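Local coordinates for Exo-beta-1,3-glucanase (Streptomyces sp. SirexAA-E, PDB 4PEY), which hydrolyses laminarin and laminarioligosaccharides, removing glucose units successively from the non-reducing ends of beta-1,3-glucans and releasing glucose and laminaribiose, at residues T123-V128 against G142-P147; D148-A153 against G168-Q173; L117-G122 against M137-G142; S161-E166 against S180-W185; A132-M137 against G156-S161. The protein carries 1 engineered substitution. One frame throughout, in Å; residues are numbered along the deposited sequence. Where two conformers were deposited one is given.

Contact 1: residues T123-V128 against G142-P147; sequences TNRWAV and GLNLAP. With BGC (beta-D-glucopyranose), chain C.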
# COMPACT_ATOMS: atom_id res chain seq x y z
N THR A 123 23.64 7.35 -5.43
CA THR A 123 22.35 7.44 -4.74
C THR A 123 21.19 7.26 -5.71
O THR A 123 21.11 7.96 -6.72
CB THR A 123 22.19 8.79 -4.01
OG1 THR A 123 23.25 8.94 -3.05
CG2 THR A 123 20.86 8.87 -3.28
N ASN A 124 20.30 6.32 -5.40
CA ASN A 124 19.09 6.13 -6.19
C ASN A 124 17.97 7.02 -5.66
O ASN A 124 17.80 7.11 -4.45
CB ASN A 124 18.64 4.66 -6.14
CG ASN A 124 17.61 4.34 -7.20
OD1 ASN A 124 17.96 4.09 -8.35
ND2 ASN A 124 16.34 4.35 -6.81
N ARG A 125 17.21 7.67 -6.54
CA ARG A 125 16.10 8.52 -6.10
C ARG A 125 14.76 7.85 -6.35
O ARG A 125 14.40 7.54 -7.50
CB ARG A 125 16.12 9.88 -6.80
CG ARG A 125 15.04 10.83 -6.27
CD ARG A 125 14.82 12.03 -7.18
NE ARG A 125 16.08 12.68 -7.54
CZ ARG A 125 16.73 13.54 -6.77
NH1 ARG A 125 17.87 14.08 -7.19
NH2 ARG A 125 16.25 13.87 -5.58
N TRP A 126 14.01 7.62 -5.27
CA TRP A 126 12.67 7.02 -5.32
C TRP A 126 11.70 7.99 -4.63
O TRP A 126 11.27 7.77 -3.49
CB TRP A 126 12.68 5.63 -4.66
CG TRP A 126 11.40 4.82 -4.74
CD1 TRP A 126 10.54 4.55 -3.71
CD2 TRP A 126 10.87 4.14 -5.89
NE1 TRP A 126 9.50 3.76 -4.14
CE2 TRP A 126 9.67 3.50 -5.48
CE3 TRP A 126 11.28 4.02 -7.22
CZ2 TRP A 126 8.89 2.75 -6.36
CZ3 TRP A 126 10.50 3.26 -8.09
CH2 TRP A 126 9.31 2.64 -7.66
N ALA A 127 11.38 9.08 -5.31
CA ALA A 127 10.62 10.17 -4.70
C ALA A 127 9.13 10.00 -4.92
O ALA A 127 8.53 10.64 -5.79
CB ALA A 127 11.10 11.51 -5.25
N VAL A 128 8.53 9.13 -4.11
CA VAL A 128 7.16 8.70 -4.31
C VAL A 128 6.25 9.16 -3.19
O VAL A 128 6.72 9.55 -2.11
CB VAL A 128 7.08 7.17 -4.41
CG1 VAL A 128 7.89 6.69 -5.61
CG2 VAL A 128 7.59 6.53 -3.12
N GLY A 142 23.23 4.85 -1.59
CA GLY A 142 22.20 5.49 -0.81
C GLY A 142 20.86 5.51 -1.53
O GLY A 142 20.78 5.20 -2.73
N LEU A 143 19.82 5.89 -0.79
CA LEU A 143 18.48 5.98 -1.34
C LEU A 143 17.87 7.30 -0.91
O LEU A 143 17.64 7.53 0.28
CB LEU A 143 17.63 4.79 -0.88
CG LEU A 143 16.19 4.69 -1.40
CD1 LEU A 143 16.17 4.48 -2.92
CD2 LEU A 143 15.43 3.59 -0.68
N ASN A 144 17.63 8.18 -1.88
CA ASN A 144 17.02 9.49 -1.65
C ASN A 144 15.52 9.39 -1.92
O ASN A 144 15.12 9.06 -3.03
CB ASN A 144 17.67 10.54 -2.55
CG ASN A 144 17.20 11.97 -2.28
OD1 ASN A 144 16.22 12.20 -1.57
ND2 ASN A 144 17.90 12.93 -2.86
N LEU A 145 14.70 9.68 -0.91
CA LEU A 145 13.25 9.56 -1.06
C LEU A 145 12.57 10.87 -1.43
O LEU A 145 11.34 10.92 -1.56
CB LEU A 145 12.64 9.01 0.24
CG LEU A 145 13.25 7.71 0.76
CD1 LEU A 145 12.55 7.29 2.05
CD2 LEU A 145 13.15 6.62 -0.30
N ALA A 146 13.35 11.92 -1.62
CA ALA A 146 12.79 13.25 -1.85
C ALA A 146 12.96 13.70 -3.29
O ALA A 146 13.94 13.34 -3.94
CB ALA A 146 13.42 14.27 -0.89
N PRO A 147 12.01 14.49 -3.81
CA PRO A 147 12.17 14.99 -5.17
C PRO A 147 13.34 15.97 -5.24
O PRO A 147 13.72 16.54 -4.22
CB PRO A 147 10.84 15.70 -5.45
CG PRO A 147 10.34 16.09 -4.09
CD PRO A 147 10.77 14.96 -3.18
C2 BGC C . 17.75 11.08 -10.97
C3 BGC C . 19.09 10.99 -10.26
C4 BGC C . 20.13 10.26 -11.11
C5 BGC C . 20.15 10.82 -12.53
C6 BGC C . 21.04 9.99 -13.45
C1 BGC C . 17.95 11.66 -12.37
O2 BGC C . 16.84 11.89 -10.24
O3 BGC C . 18.91 10.32 -9.03
O4 BGC C . 21.41 10.41 -10.54
O5 BGC C . 18.85 10.83 -13.08
O6 BGC C . 21.39 10.73 -14.59
O HOH W 1 16.40 15.51 -3.46
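Arg125 lies alongside Asn144, both side chains pointing the same way from paired parallel strands of the right-handed beta-helix fold of family 55. In each, CG is anti to the backbone N, and in the arginine conformer described a bend at chi3 (-49°) sets NE toward the sugar. NE donates to O2 of the glucose of chain C at 2.9 Å and an angle of 167°. NH2 donates to Ala146 O at 2.9 Å, the acceptor lying in the guanidinium plane. A water accepts from Arg125 NH2 and Asn144 ND2 and donates to Pro147 O, joining two donors that do not bond each other. Asn144 OD1 receives Ala146 N at 2.9 Å from above its carbonyl plane, an Asx turn that shapes the loop. Backbone bonds from Asn124 N to Gly142 O and from Asn144 N to Asn124 O set the register. On the other sheet face, Leu143 CD1 packs 4.1 Å from Trp126 CB, while Asn124 ND2 is held by Val93 O. Three in-plane partners are consistent with an oriented guanidinium that presents NE to the sugar, though a second conformer of Arg125 shows that this hold is not exclusive.

Contact 2: residues D148-A153 against G168-Q173; sequences DGYGWA and GPYSQQ. With BGC (beta-D-glucopyranose), chain B; BGC (beta-D-glucopyranose), chain D.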
# COMPACT_ATOMS: atom_id res chain seq x y z
N ASP A 148 13.91 16.14 -6.43
CA ASP A 148 14.95 17.13 -6.63
C ASP A 148 14.37 18.49 -6.27
O ASP A 148 13.33 18.88 -6.80
CB ASP A 148 15.46 17.11 -8.07
CG ASP A 148 16.75 17.87 -8.25
OD1 ASP A 148 17.36 18.28 -7.24
OD2 ASP A 148 17.17 18.05 -9.41
N GLY A 149 15.02 19.18 -5.33
CA GLY A 149 14.53 20.46 -4.86
C GLY A 149 13.89 20.39 -3.48
O GLY A 149 13.57 21.41 -2.88
N TYR A 150 13.69 19.16 -2.99
CA TYR A 150 13.15 18.89 -1.66
C TYR A 150 11.73 19.42 -1.45
O TYR A 150 11.38 19.86 -0.36
CB TYR A 150 14.08 19.46 -0.57
CG TYR A 150 15.51 18.98 -0.68
CD1 TYR A 150 16.54 19.87 -0.97
CD2 TYR A 150 15.83 17.64 -0.53
CE1 TYR A 150 17.85 19.43 -1.07
CE2 TYR A 150 17.13 17.19 -0.64
CZ TYR A 150 18.14 18.09 -0.91
OH TYR A 150 19.44 17.65 -1.01
N GLY A 151 10.92 19.34 -2.50
CA GLY A 151 9.52 19.71 -2.42
C GLY A 151 8.67 18.70 -1.67
O GLY A 151 9.18 17.75 -1.08
N TRP A 152 7.36 18.91 -1.68
CA TRP A 152 6.44 18.11 -0.88
C TRP A 152 6.43 16.63 -1.27
O TRP A 152 6.46 16.28 -2.45
CB TRP A 152 5.03 18.66 -0.99
CG TRP A 152 4.83 20.06 -0.47
CD1 TRP A 152 5.76 20.86 0.14
CD2 TRP A 152 3.62 20.80 -0.51
NE1 TRP A 152 5.18 22.07 0.47
CE2 TRP A 152 3.86 22.05 0.09
CE3 TRP A 152 2.33 20.53 -1.00
CZ2 TRP A 152 2.88 23.03 0.21
CZ3 TRP A 152 1.36 21.50 -0.88
CH2 TRP A 152 1.64 22.73 -0.28
N ALA A 153 6.34 15.76 -0.27
CA ALA A 153 6.30 14.32 -0.53
C ALA A 153 5.60 13.60 0.61
O ALA A 153 5.79 13.95 1.78
CB ALA A 153 7.72 13.78 -0.73
N GLY A 168 17.77 8.70 2.86
CA GLY A 168 17.52 10.10 3.17
C GLY A 168 16.11 10.52 2.81
O GLY A 168 15.79 10.71 1.64
N PRO A 169 15.23 10.66 3.83
CA PRO A 169 13.86 11.07 3.50
C PRO A 169 13.74 12.55 3.13
O PRO A 169 12.87 12.90 2.33
CB PRO A 169 13.08 10.76 4.78
CG PRO A 169 13.94 9.74 5.52
CD PRO A 169 15.35 10.15 5.20
N TYR A 170 14.59 13.38 3.72
CA TYR A 170 14.53 14.84 3.58
C TYR A 170 13.13 15.37 3.84
O TYR A 170 12.68 15.38 4.98
CB TYR A 170 15.05 15.27 2.21
CG TYR A 170 16.51 14.89 2.00
CD1 TYR A 170 17.53 15.63 2.59
CD2 TYR A 170 16.86 13.78 1.24
CE1 TYR A 170 18.87 15.28 2.41
CE2 TYR A 170 18.18 13.42 1.07
CZ TYR A 170 19.19 14.17 1.65
OH TYR A 170 20.51 13.81 1.47
N SER A 171 12.42 15.81 2.79
CA SER A 171 11.09 16.41 2.97
C SER A 171 9.92 15.43 3.15
O SER A 171 8.80 15.87 3.46
CB SER A 171 10.80 17.31 1.77
OG SER A 171 11.03 16.63 0.56
N GLN A 172 10.14 14.14 2.95
CA GLN A 172 9.09 13.15 3.18
C GLN A 172 8.43 13.31 4.54
O GLN A 172 9.11 13.31 5.55
CB GLN A 172 9.66 11.73 3.07
CG GLN A 172 9.93 11.26 1.64
CD GLN A 172 8.65 10.93 0.89
OE1 GLN A 172 7.55 10.98 1.45
NE2 GLN A 172 8.78 10.60 -0.38
N GLN A 173 7.10 13.42 4.56
CA GLN A 173 6.36 13.61 5.80
C GLN A 173 6.50 12.42 6.75
O GLN A 173 6.66 12.58 7.97
CB GLN A 173 4.88 13.82 5.51
CG GLN A 173 4.54 15.07 4.76
CD GLN A 173 3.13 15.02 4.18
OE1 GLN A 173 2.32 14.14 4.52
NE2 GLN A 173 2.85 15.94 3.27
C2 BGC B . 3.64 19.10 3.55
C3 BGC B . 2.38 19.68 2.92
C4 BGC B . 1.87 20.86 3.73
C5 BGC B . 3.01 21.86 3.90
C6 BGC B . 2.56 23.07 4.72
C1 BGC B . 4.67 20.20 3.81
O1 BGC B . 5.75 19.65 4.53
O2 BGC B . 4.19 18.11 2.71
O3 BGC B . 1.37 18.60 2.89
O4 BGC B . 0.78 21.47 3.07
O5 BGC B . 4.07 21.22 4.58
O6 BGC B . 3.62 24.01 4.74
C2 BGC D . 0.01 17.03 1.75
C3 BGC D . -1.09 16.84 0.71
C4 BGC D . -2.12 17.94 0.84
C5 BGC D . -1.44 19.30 0.78
C6 BGC D . -2.46 20.42 0.92
C1 BGC D . 0.55 18.45 1.75
O2 BGC D . 1.07 16.15 1.46
O3 BGC D . -1.65 15.54 0.99
O4 BGC D . -3.09 17.80 -0.19
O5 BGC D . -0.51 19.39 1.84
O6 BGC D . -1.81 21.66 0.79
O HOH W 2 20.55 15.19 -1.72
O HOH W 3 6.78 17.30 2.30
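Ala153, Tyr150 and Ser171 bury the most surface where two loops between successive strands of the beta-helix meet beside the substrate site. Ala153 CB points at the loop 168-173 and rests 3.4 Å from Gln172 NE2, which is itself hydrogen-bonded to Leu145 O and Val128 O. Ala153 O accepts Gln173 N at 3.1 Å. Tyr150 reaches over one face of the Tyr170 ring, CE2 lying 3.6 Å from CG and offset toward the rim; the planes meet at 45°. Ser171, inside the type II' turn Pro169-Gln172, has OG between its backbone N and carbonyl carbon (chi1 51°), from where it donates to Gly151 O at 2.7 Å. These links join two parts of the substrate-binding site, Tyr150-Trp152 and Gln173. The Trp152 ring lies beneath the glucose of chain B, whose C3 sits 3.8 Å above its centre, an arrangement of CH-pi type. A water accepts from Ala153 N, donates to Ser171 O and also bonds O2 of that sugar. The Gln173 side chain is extended beyond CG, and its NE2 donates to O2 of the glucose of chain B at 2.6 Å and to O2 of the glucose of chain D at 2.5 Å.

Contact 3: residues L117-G122 against M137-G142; sequences LNPVNG and MHVKGG. With BGC (beta-D-glucopyranose), chain C.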
# COMPACT_ATOMS: atom_id res chain seq x y z
N LEU A 117 20.56 -2.43 -7.42
CA LEU A 117 20.86 -1.16 -8.09
C LEU A 117 22.24 -0.64 -7.70
O LEU A 117 22.60 -0.61 -6.51
CB LEU A 117 19.82 -0.10 -7.75
CG LEU A 117 18.36 -0.48 -7.96
CD1 LEU A 117 17.48 0.70 -7.55
CD2 LEU A 117 18.09 -0.87 -9.41
N ASN A 118 23.00 -0.25 -8.71
CA ASN A 118 24.30 0.41 -8.55
C ASN A 118 24.16 1.83 -9.12
O ASN A 118 24.52 2.07 -10.28
CB ASN A 118 25.39 -0.39 -9.28
CG ASN A 118 26.79 0.17 -9.06
OD1 ASN A 118 27.06 0.85 -8.06
ND2 ASN A 118 27.69 -0.13 -9.98
N PRO A 119 23.57 2.76 -8.34
CA PRO A 119 23.14 4.05 -8.90
C PRO A 119 24.31 4.91 -9.39
O PRO A 119 25.37 4.93 -8.75
CB PRO A 119 22.40 4.72 -7.74
CG PRO A 119 22.91 4.05 -6.51
CD PRO A 119 23.24 2.63 -6.91
N VAL A 120 24.09 5.64 -10.48
CA VAL A 120 25.20 6.28 -11.19
C VAL A 120 25.94 7.35 -10.36
O VAL A 120 27.15 7.51 -10.51
CB VAL A 120 24.73 6.89 -12.55
CG1 VAL A 120 23.85 8.11 -12.33
CG2 VAL A 120 25.92 7.26 -13.42
N ASN A 121 25.24 8.07 -9.48
CA ASN A 121 25.95 9.05 -8.65
C ASN A 121 26.11 8.58 -7.21
O ASN A 121 26.46 9.36 -6.32
CB ASN A 121 25.27 10.44 -8.70
CG ASN A 121 23.97 10.53 -7.89
OD1 ASN A 121 23.57 9.60 -7.19
ND2 ASN A 121 23.32 11.69 -7.97
N GLY A 122 25.87 7.29 -6.99
CA GLY A 122 25.98 6.71 -5.67
C GLY A 122 24.67 6.68 -4.90
O GLY A 122 24.58 6.05 -3.84
N MET A 137 14.57 -5.13 -2.67
CA MET A 137 15.56 -4.38 -3.44
C MET A 137 16.91 -4.41 -2.73
O MET A 137 16.98 -4.38 -1.50
CB MET A 137 15.11 -2.93 -3.62
CG MET A 137 13.79 -2.78 -4.38
SD MET A 137 13.90 -3.20 -6.14
CE MET A 137 14.88 -1.83 -6.77
N HIS A 138 17.99 -4.41 -3.52
CA HIS A 138 19.32 -4.21 -2.96
C HIS A 138 19.93 -2.96 -3.57
O HIS A 138 20.32 -2.97 -4.74
CB HIS A 138 20.25 -5.40 -3.22
CG HIS A 138 21.60 -5.25 -2.57
ND1 HIS A 138 22.71 -5.94 -3.00
CD2 HIS A 138 22.00 -4.47 -1.54
CE1 HIS A 138 23.75 -5.61 -2.24
NE2 HIS A 138 23.34 -4.71 -1.36
N VAL A 139 20.02 -1.88 -2.79
CA VAL A 139 20.63 -0.66 -3.30
C VAL A 139 22.07 -0.59 -2.83
O VAL A 139 22.34 -0.50 -1.62
CB VAL A 139 19.87 0.61 -2.85
CG1 VAL A 139 20.50 1.84 -3.49
CG2 VAL A 139 18.39 0.51 -3.24
N LYS A 140 23.00 -0.67 -3.78
CA LYS A 140 24.42 -0.64 -3.45
C LYS A 140 24.88 0.82 -3.46
O LYS A 140 25.63 1.25 -4.33
CB LYS A 140 25.23 -1.50 -4.44
CG LYS A 140 24.70 -2.93 -4.50
CD LYS A 140 25.61 -3.89 -5.24
CE LYS A 140 25.61 -3.64 -6.73
NZ LYS A 140 26.24 -4.76 -7.50
N GLY A 141 24.39 1.57 -2.48
CA GLY A 141 24.57 3.00 -2.40
C GLY A 141 23.50 3.55 -1.48
O GLY A 141 22.91 2.80 -0.70
N GLY A 142 23.23 4.85 -1.59
CA GLY A 142 22.20 5.49 -0.81
C GLY A 142 20.86 5.51 -1.53
O GLY A 142 20.78 5.20 -2.73
C2 BGC C . 17.75 11.08 -10.97
C3 BGC C . 19.09 10.99 -10.26
C4 BGC C . 20.13 10.26 -11.11
C5 BGC C . 20.15 10.82 -12.53
C6 BGC C . 21.04 9.99 -13.45
C1 BGC C . 17.95 11.66 -12.37
O2 BGC C . 16.84 11.89 -10.24
O3 BGC C . 18.91 10.32 -9.03
O4 BGC C . 21.41 10.41 -10.54
O5 BGC C . 18.85 10.83 -13.08
O6 BGC C . 21.39 10.73 -14.59
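Two successive coils of the parallel beta-helix meet here, strand 116-118 running beside the start of strand 138-144, and the turn that follows the first strand reaches a second glycan-binding surface. Leu117 carries the pairing: its N donates to His138 O at 2.7 Å and its O accepts Lys140 N at 2.8 Å, both close to straight. Leu117 CG, anti to the carbonyl carbon (chi1 -52°), lies 3.9 Å from Met137 CE, and the leucine CD1 meets the same methyl at 3.7 Å. Met137 is bent at chi2 and chi3, which sets CE against the leucine; Val139 CG2 lies farther from Leu117 CD1, on the same sheet face. The aliphatic part of Lys140 passes beside the Leu117 carbonyl, CB being 3.5 Å from O, and its CG also lies over one face of the His138 ring, near the rim. At the end of the type I turn Pro119-Gly122, Gly122 O accepts Gly142 N at 2.9 Å, in the carbonyl plane. Gly141 CA approaches the same oxygen at 3.4 Å, and a side chain on that glycine would clash with it. Within the turn, Asn121 ND2 comes to 3.4 Å from O4 of the glucose of chain C. Strand 87-94 borders Leu117 and Pro119 through Phe89, Val93 and Asp92, while strand 162-168 adjoins the other segment, where Asp85 takes His138 ND1.

Contact 4: residues S161-E166 against S180-W185; sequences SKIDGE and SSVGGW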
# COMPACT_ATOMS: atom_id res chain seq x y z
N SER A 161 14.22 -5.14 2.07
CA SER A 161 15.24 -4.53 1.24
C SER A 161 16.53 -4.27 2.00
O SER A 161 16.54 -4.17 3.23
CB SER A 161 14.73 -3.21 0.65
OG SER A 161 13.66 -3.44 -0.25
N LYS A 162 17.63 -4.21 1.25
CA LYS A 162 18.92 -3.83 1.82
C LYS A 162 19.44 -2.59 1.12
O LYS A 162 19.67 -2.61 -0.10
CB LYS A 162 19.94 -4.96 1.70
CG LYS A 162 21.29 -4.61 2.32
CD LYS A 162 22.30 -5.75 2.22
CE LYS A 162 23.43 -5.56 3.23
NZ LYS A 162 24.09 -4.23 3.11
N ILE A 163 19.61 -1.51 1.88
CA ILE A 163 20.23 -0.30 1.35
C ILE A 163 21.60 -0.21 2.03
O ILE A 163 21.68 -0.07 3.26
CB ILE A 163 19.38 0.97 1.61
CG1 ILE A 163 18.07 0.93 0.81
CG2 ILE A 163 20.15 2.23 1.23
CD1 ILE A 163 16.96 0.20 1.47
N ASP A 164 22.67 -0.34 1.24
CA ASP A 164 24.03 -0.37 1.81
C ASP A 164 24.38 0.94 2.51
O ASP A 164 25.05 0.94 3.55
CB ASP A 164 25.09 -0.64 0.74
CG ASP A 164 24.99 -2.02 0.12
OD1 ASP A 164 24.20 -2.87 0.60
OD2 ASP A 164 25.74 -2.25 -0.85
N GLY A 165 23.95 2.05 1.92
CA GLY A 165 24.26 3.37 2.43
C GLY A 165 23.11 3.96 3.21
O GLY A 165 22.33 3.24 3.85
N GLU A 166 22.99 5.29 3.17
CA GLU A 166 21.99 6.00 3.95
C GLU A 166 20.68 6.18 3.18
O GLU A 166 20.69 6.51 1.99
CB GLU A 166 22.52 7.37 4.38
CG GLU A 166 21.52 8.14 5.22
CD GLU A 166 22.02 9.50 5.65
OE1 GLU A 166 21.76 10.48 4.92
OE2 GLU A 166 22.66 9.59 6.71
N SER A 180 14.13 -5.16 6.98
CA SER A 180 15.09 -4.63 6.03
C SER A 180 16.42 -4.37 6.73
O SER A 180 16.55 -4.57 7.94
CB SER A 180 14.57 -3.32 5.40
OG SER A 180 13.46 -3.54 4.54
N SER A 181 17.39 -3.90 5.96
CA SER A 181 18.68 -3.48 6.47
C SER A 181 19.04 -2.14 5.84
O SER A 181 18.93 -1.99 4.62
CB SER A 181 19.75 -4.53 6.14
OG SER A 181 21.05 -4.06 6.42
N VAL A 182 19.42 -1.16 6.65
CA VAL A 182 19.88 0.13 6.12
C VAL A 182 21.24 0.50 6.71
O VAL A 182 21.52 0.20 7.88
CB VAL A 182 18.86 1.28 6.38
CG1 VAL A 182 17.51 0.95 5.75
CG2 VAL A 182 18.71 1.57 7.88
N GLY A 183 22.09 1.13 5.90
CA GLY A 183 23.38 1.58 6.39
C GLY A 183 23.27 2.80 7.29
O GLY A 183 24.13 3.04 8.14
N GLY A 184 22.20 3.56 7.11
CA GLY A 184 21.95 4.75 7.90
C GLY A 184 20.58 5.31 7.57
O GLY A 184 19.96 4.93 6.58
N TRP A 185 20.10 6.21 8.43
CA TRP A 185 18.82 6.87 8.23
C TRP A 185 18.97 8.35 8.55
O TRP A 185 19.34 8.70 9.66
CB TRP A 185 17.74 6.24 9.10
CG TRP A 185 16.38 6.69 8.71
CD1 TRP A 185 15.74 7.83 9.12
CD2 TRP A 185 15.49 6.04 7.79
NE1 TRP A 185 14.50 7.92 8.51
CE2 TRP A 185 14.33 6.83 7.70
CE3 TRP A 185 15.57 4.85 7.06
CZ2 TRP A 185 13.25 6.48 6.89
CZ3 TRP A 185 14.50 4.50 6.25
CH2 TRP A 185 13.35 5.31 6.18
O HOH W 4 22.52 -2.30 4.93
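Ser161 and Ser180 open the pairing, with Ser161 N donating to Ser180 OG at 3.0 Å and an angle of 173°. The hydroxyl, which is also bonded to Arg178 O, lies anti to its own carbonyl carbon (chi1 -69°), beside the backbone N. Bonds of parallel strand pairing follow, Ser181 N to Ser161 O and Ile163 N to Ser181 O, each 2.9 Å. Gly183 N then meets Ile163 O at 2.9 Å and, weakly, Gly165 O, where a beta bulge shifts the register by one as the beta-helix turns a corner. A CB on Gly183 would clash with Asp164 O. Replacing Ser180 by an alanine would probably leave Ser161 N and Arg178 O without their hydroxyl partner. On one sheet face a water donates to Ile163 O and bonds Ser181 OG. In one of its two conformers Lys162 also donates to this water, and its NZ makes a salt bridge of 2.9 Å with Asp164 OD1. On the buried face Ile163 CD1 and Val182 CG1 meet loosely. His138 NE2 donates to Asp164 OD1 as well, which would probably favour the charged carboxylate, with Lys162 as a possible second support, and the Ser180 hydroxyl serves as acceptor where the pairing begins.

Contact 5: residues A132-M137 against G156-S161; sequences APFRRM and GYIADS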
# COMPACT_ATOMS: atom_id res chain seq x y z
N ALA A 132 3.28 3.13 -3.78
CA ALA A 132 4.48 3.04 -4.61
C ALA A 132 5.53 2.16 -3.94
O ALA A 132 6.62 2.62 -3.56
CB ALA A 132 5.04 4.43 -4.88
N PRO A 133 5.19 0.87 -3.77
CA PRO A 133 6.05 -0.02 -2.97
C PRO A 133 7.43 -0.29 -3.55
O PRO A 133 7.63 -0.34 -4.77
CB PRO A 133 5.23 -1.32 -2.91
CG PRO A 133 4.41 -1.29 -4.17
CD PRO A 133 4.02 0.16 -4.31
N PHE A 134 8.37 -0.50 -2.64
CA PHE A 134 9.78 -0.75 -2.92
C PHE A 134 10.12 -2.01 -2.12
O PHE A 134 10.32 -1.94 -0.90
CB PHE A 134 10.58 0.49 -2.49
CG PHE A 134 12.00 0.57 -3.01
CD1 PHE A 134 12.28 1.17 -4.23
CD2 PHE A 134 13.07 0.15 -2.22
CE1 PHE A 134 13.59 1.30 -4.69
CE2 PHE A 134 14.39 0.29 -2.67
CZ PHE A 134 14.64 0.85 -3.92
N ARG A 135 10.12 -3.17 -2.78
CA ARG A 135 10.26 -4.47 -2.12
C ARG A 135 11.42 -5.30 -2.63
O ARG A 135 11.69 -5.31 -3.82
CB ARG A 135 9.00 -5.32 -2.31
CG ARG A 135 7.73 -4.82 -1.64
CD ARG A 135 6.57 -5.76 -1.98
NE ARG A 135 5.29 -5.31 -1.42
CZ ARG A 135 4.84 -5.59 -0.21
NH1 ARG A 135 5.56 -6.33 0.63
NH2 ARG A 135 3.66 -5.10 0.18
N ARG A 136 12.09 -6.02 -1.73
CA ARG A 136 13.11 -6.99 -2.14
C ARG A 136 14.15 -6.34 -3.05
O ARG A 136 14.55 -6.90 -4.07
CB ARG A 136 12.46 -8.21 -2.83
CG ARG A 136 13.27 -9.50 -2.79
CD ARG A 136 12.58 -10.61 -3.60
NE ARG A 136 13.32 -11.87 -3.61
CZ ARG A 136 13.22 -12.80 -2.66
NH1 ARG A 136 13.93 -13.91 -2.74
NH2 ARG A 136 12.40 -12.60 -1.64
N MET A 137 14.57 -5.13 -2.67
CA MET A 137 15.56 -4.38 -3.44
C MET A 137 16.91 -4.41 -2.73
O MET A 137 16.98 -4.38 -1.50
CB MET A 137 15.11 -2.93 -3.62
CG MET A 137 13.79 -2.78 -4.38
SD MET A 137 13.90 -3.20 -6.14
CE MET A 137 14.88 -1.83 -6.77
N GLY A 156 5.36 6.36 2.58
CA GLY A 156 6.03 5.54 1.60
C GLY A 156 6.27 4.19 2.25
O GLY A 156 6.02 4.01 3.45
N TYR A 157 6.75 3.23 1.47
CA TYR A 157 6.81 1.84 1.94
C TYR A 157 8.03 1.11 1.40
O TYR A 157 8.19 0.99 0.19
CB TYR A 157 5.52 1.11 1.53
CG TYR A 157 5.46 -0.35 1.93
CD1 TYR A 157 4.88 -0.73 3.14
CD2 TYR A 157 5.98 -1.34 1.10
CE1 TYR A 157 4.84 -2.08 3.52
CE2 TYR A 157 5.94 -2.68 1.47
CZ TYR A 157 5.37 -3.05 2.68
OH TYR A 157 5.32 -4.38 3.03
N ILE A 158 8.90 0.65 2.30
CA ILE A 158 10.02 -0.22 1.94
C ILE A 158 9.91 -1.52 2.73
O ILE A 158 9.71 -1.48 3.95
CB ILE A 158 11.39 0.44 2.23
CG1 ILE A 158 11.63 1.65 1.31
CG2 ILE A 158 12.54 -0.58 2.08
CD1 ILE A 158 12.73 2.59 1.79
N ALA A 159 10.02 -2.66 2.06
CA ALA A 159 10.04 -3.95 2.74
C ALA A 159 11.08 -4.88 2.16
O ALA A 159 11.35 -4.85 0.96
CB ALA A 159 8.67 -4.61 2.69
N ASP A 160 11.64 -5.71 3.03
CA ASP A 160 12.53 -6.80 2.63
C ASP A 160 13.67 -6.31 1.74
O ASP A 160 14.07 -6.99 0.80
CB ASP A 160 11.73 -7.91 1.92
CG ASP A 160 12.43 -9.26 2.01
OD1 ASP A 160 13.29 -9.39 2.90
OD2 ASP A 160 12.13 -10.19 1.22
N SER A 161 14.22 -5.14 2.07
CA SER A 161 15.24 -4.53 1.24
C SER A 161 16.53 -4.27 2.00
O SER A 161 16.54 -4.17 3.23
CB SER A 161 14.73 -3.21 0.65
OG SER A 161 13.66 -3.44 -0.25
O HOH W 5 7.93 3.37 -1.30
O HOH W 6 10.62 -10.77 -0.90
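Arg135 and Tyr157 cross at a slant, their guanidinium and ring planes 51° apart, with Tyr157 CE2 over the centre of one guanidinium face, 3.5 Å from CZ. The arginine is extended from CG to NE, and NE forms a salt bridge with Asp370 while the tyrosine OH bonds Asp397. An alanine in place of Arg135 would probably leave Asp370 without this counter-charge and open a gap beside the Tyr157 ring. On the opposite sheet face Phe134 and Ile158 lie side by side, pointing the same way, with CD2 4.1 Å from CG1; Met137 CG lies over one face of the phenylalanine ring, toward its rim. In one of its two conformers Arg136 runs alongside Asp160; the direct ion pair, NH2 to OD2, is long at 3.7 Å, and a water bridges the two groups. Between the strands, Phe134 O accepts Ala159 N at 3.1 Å and Ala159 O receives both Arg136 N and Ser161 OG. That hydroxyl in turn accepts Met137 N at 3.1 Å. Strand 110-113 lies on one side of this pair of beta-helix coils and strand 174-178 on the other, and strand 367-375 of the second half of the chain packs against Pro133 and Arg135.

How the contacts relate
From the N terminus, segment 117-122 opens contact 3 and 123-128 opens contact 1. Contact 5 opens at 132-137 before either closes, so it crosses both. Contact 3 closes at 137-142 and contact 1 at 142-147, sharing Gly142; these two also cross. Contact 2 opens at 148-153, contact 5 closes at 156-161, and contact 4 starts from the shared Ser161. Contact 2 closes at 168-173, crossing contacts 4 and 5, and contact 4 at 180-185. Each closes a loop across neighbouring beta-helix coils. Contacts 1, 3 and 4 join through strands 138-144 and 162-168, Trp126 packs contact 1 on Phe134 of contact 5, and contacts 1 to 3 border bound sugars.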